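Local coordinates for N-acetylmuramoyl-L-alanine amidase domain-containing protein SAOUHSC_02979 (Staphylococcus aureus, PDB 5T1Q) that probably cleaves amide bonds of cell-wall peptidoglycan as a secreted hydrolase, this chain holding its glucosaminidase-like and CHAP regions, at residues A[90-95]-A[193-198]. Residues are numbered along the deposited sequence; the frame is centred on the assembly and turned at random.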
loop_
_atom_site.group_PDB
_atom_site.type_symbol
_atom_site.label_atom_id
_atom_site.label_comp_id
_atom_site.label_asym_id
_atom_site.label_seq_id
_atom_site.Cartn_x
_atom_site.Cartn_y
_atom_site.Cartn_z
ATOM N N ILE A 90 6.667 -7.521 3.690
ATOM C CA ILE A 90 5.203 -7.384 3.610
ATOM C C ILE A 90 4.784 -6.057 2.957
ATOM O O ILE A 90 3.954 -6.039 2.050
ATOM C CB ILE A 90 4.551 -7.485 5.016
ATOM C CG1 ILE A 90 4.619 -8.923 5.536
ATOM C CG2 ILE A 90 3.090 -7.031 4.984
ATOM C CD1 ILE A 90 4.291 -9.058 7.011
ATOM N N LEU A 91 5.364 -4.957 3.430
ATOM C CA LEU A 91 5.016 -3.614 2.950
ATOM C C LEU A 91 5.369 -3.378 1.483
ATOM O O LEU A 91 4.504 -2.997 0.677
ATOM C CB LEU A 91 5.683 -2.562 3.841
ATOM C CG LEU A 91 5.361 -1.075 3.636
ATOM C CD1 LEU A 91 5.843 -0.284 4.838
ATOM C CD2 LEU A 91 5.958 -0.501 2.357
ATOM N N GLU A 92 6.627 -3.651 1.143
ATOM C CA GLU A 92 7.164 -3.419 -0.196
ATOM C C GLU A 92 6.636 -4.352 -1.282
ATOM O O GLU A 92 6.616 -3.969 -2.443
ATOM C CB GLU A 92 8.706 -3.497 -0.166
ATOM C CG GLU A 92 9.377 -2.471 0.746
ATOM C CD GLU A 92 9.317 -1.041 0.234
ATOM O OE1 GLU A 92 9.135 -0.815 -0.992
ATOM O OE2 GLU A 92 9.490 -0.116 1.066
ATOM N N SER A 93 6.252 -5.577 -0.924
ATOM C CA SER A 93 5.729 -6.552 -1.908
ATOM C C SER A 93 4.217 -6.761 -1.836
ATOM O O SER A 93 3.671 -7.564 -2.604
ATOM C CB SER A 93 6.365 -7.911 -1.664
ATOM O OG SER A 93 5.875 -8.487 -0.469
ATOM N N ASP A 94 3.556 -6.069 -0.905
ATOM C CA ASP A 94 2.111 -6.236 -0.641
ATOM C C ASP A 94 1.815 -7.703 -0.325
ATOM O O ASP A 94 0.983 -8.339 -0.962
ATOM C CB ASP A 94 1.218 -5.737 -1.787
ATOM C CG ASP A 94 -0.286 -5.840 -1.447
ATOM O OD1 ASP A 94 -0.641 -5.804 -0.243
ATOM O OD2 ASP A 94 -1.110 -5.998 -2.375
ATOM N N SER A 95 2.533 -8.223 0.658
ATOM C CA SER A 95 2.398 -9.611 1.095
ATOM C C SER A 95 2.591 -10.612 -0.042
ATOM O O SER A 95 1.866 -11.592 -0.143
ATOM C CB SER A 95 1.048 -9.800 1.770
ATOM O OG SER A 95 0.891 -8.834 2.810
ATOM N N PRO A 193 6.303 9.404 4.046
ATOM C CA PRO A 193 6.515 9.997 5.370
ATOM C C PRO A 193 5.878 9.221 6.523
ATOM O O PRO A 193 6.097 9.579 7.678
ATOM C CB PRO A 193 5.888 11.389 5.231
ATOM C CG PRO A 193 4.800 11.200 4.238
ATOM C CD PRO A 193 5.275 10.141 3.280
ATOM N N ASN A 194 5.087 8.189 6.214
ATOM C CA ASN A 194 4.485 7.348 7.248
ATOM C C ASN A 194 5.158 5.984 7.279
ATOM O O ASN A 194 4.624 5.059 7.873
ATOM C CB ASN A 194 2.986 7.153 6.981
ATOM C CG ASN A 194 2.195 8.439 7.069
ATOM O OD1 ASN A 194 1.371 8.722 6.204
ATOM N ND2 ASN A 194 2.423 9.213 8.114
ATOM N N TYR A 195 6.344 5.871 6.682
ATOM C CA TYR A 195 7.008 4.573 6.578
ATOM C C TYR A 195 7.174 3.853 7.932
ATOM O O TYR A 195 6.759 2.688 8.070
ATOM C CB TYR A 195 8.358 4.715 5.865
ATOM C CG TYR A 195 8.857 3.427 5.239
ATOM C CD1 TYR A 195 8.245 2.910 4.099
ATOM C CD2 TYR A 195 9.974 2.763 5.740
ATOM C CE1 TYR A 195 8.699 1.744 3.503
ATOM C CE2 TYR A 195 10.434 1.590 5.153
ATOM C CZ TYR A 195 9.802 1.084 4.036
ATOM O OH TYR A 195 10.273 -0.080 3.451
ATOM N N ALA A 196 7.709 4.555 8.933
ATOM C CA ALA A 196 7.941 3.954 10.255
ATOM C C ALA A 196 6.648 3.492 10.914
ATOM O O ALA A 196 6.570 2.362 11.404
ATOM C CB ALA A 196 8.676 4.923 11.177
ATOM N N LYS A 197 5.633 4.351 10.925
ATOM C CA LYS A 197 4.354 3.983 11.530
ATOM C C LYS A 197 3.703 2.790 10.819
ATOM O O LYS A 197 3.031 1.983 11.451
ATOM C CB LYS A 197 3.400 5.175 11.645
ATOM C CG LYS A 197 3.871 6.224 12.658
ATOM C CD LYS A 197 2.728 7.014 13.279
ATOM C CE LYS A 197 1.867 7.758 12.261
ATOM N NZ LYS A 197 2.587 8.874 11.589
ATOM N N LYS A 198 3.918 2.683 9.510
ATOM C CA LYS A 198 3.413 1.548 8.754
ATOM C C LYS A 198 4.127 0.258 9.163
ATOM O O LYS A 198 3.473 -0.756 9.411
ATOM C CB LYS A 198 3.546 1.788 7.247
ATOM C CG LYS A 198 2.544 2.794 6.701
ATOM C CD LYS A 198 2.770 3.022 5.217
ATOM C CE LYS A 198 1.712 3.928 4.621
ATOM N NZ LYS A 198 1.878 4.018 3.148
#
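The ring of Y195 meets the carboxylate of E92 at its edge, where OE2 lies near the ring plane beside the hydroxyl, while CD2 of L91 approaches the ring obliquely, with CD1 close to the same CE1 atom. Carboxylate and ring planes are turned 47° apart. The hydroxyl of Y195 donates a short hydrogen bond to E92, 2.5 Å from OH to OE2, using the lone pair of OE2 that points away from the other carboxylate oxygen. That oxygen, OE1, is held by R32 in a salt bridge. The phenol oxygen has two polar partners, E92 and Q88, while the two carboxylate oxygens are divided between Y195 and R32. The E92 chain is bent at chi2 (-71°) and crosses the tyrosine at about a right angle.

Next to this polar link runs an apolar one. L91 CD2 stands 3.7 Å from Y195 CE1, and L91 CD1 packs against CB of K198 at 3.9 Å. Only the base of the lysine is used here: beyond CG its chain is extended, carrying NZ to a salt bridge with D192 and a hydrogen bond to the carbonyl of L337.

The contact joins the C-terminal end of helix 82-93 to the first turn of helix 195-205 within the lysozyme-clan glucosaminidase region. Related glucosaminidases keep their catalytic glutamate at this helix end, so E92 probably lies in the active-site region. L91 also touches L199 and I202, I90 bridges from I202 to helix 58-78, and N194 and K197 touch F52 of strand 52-54.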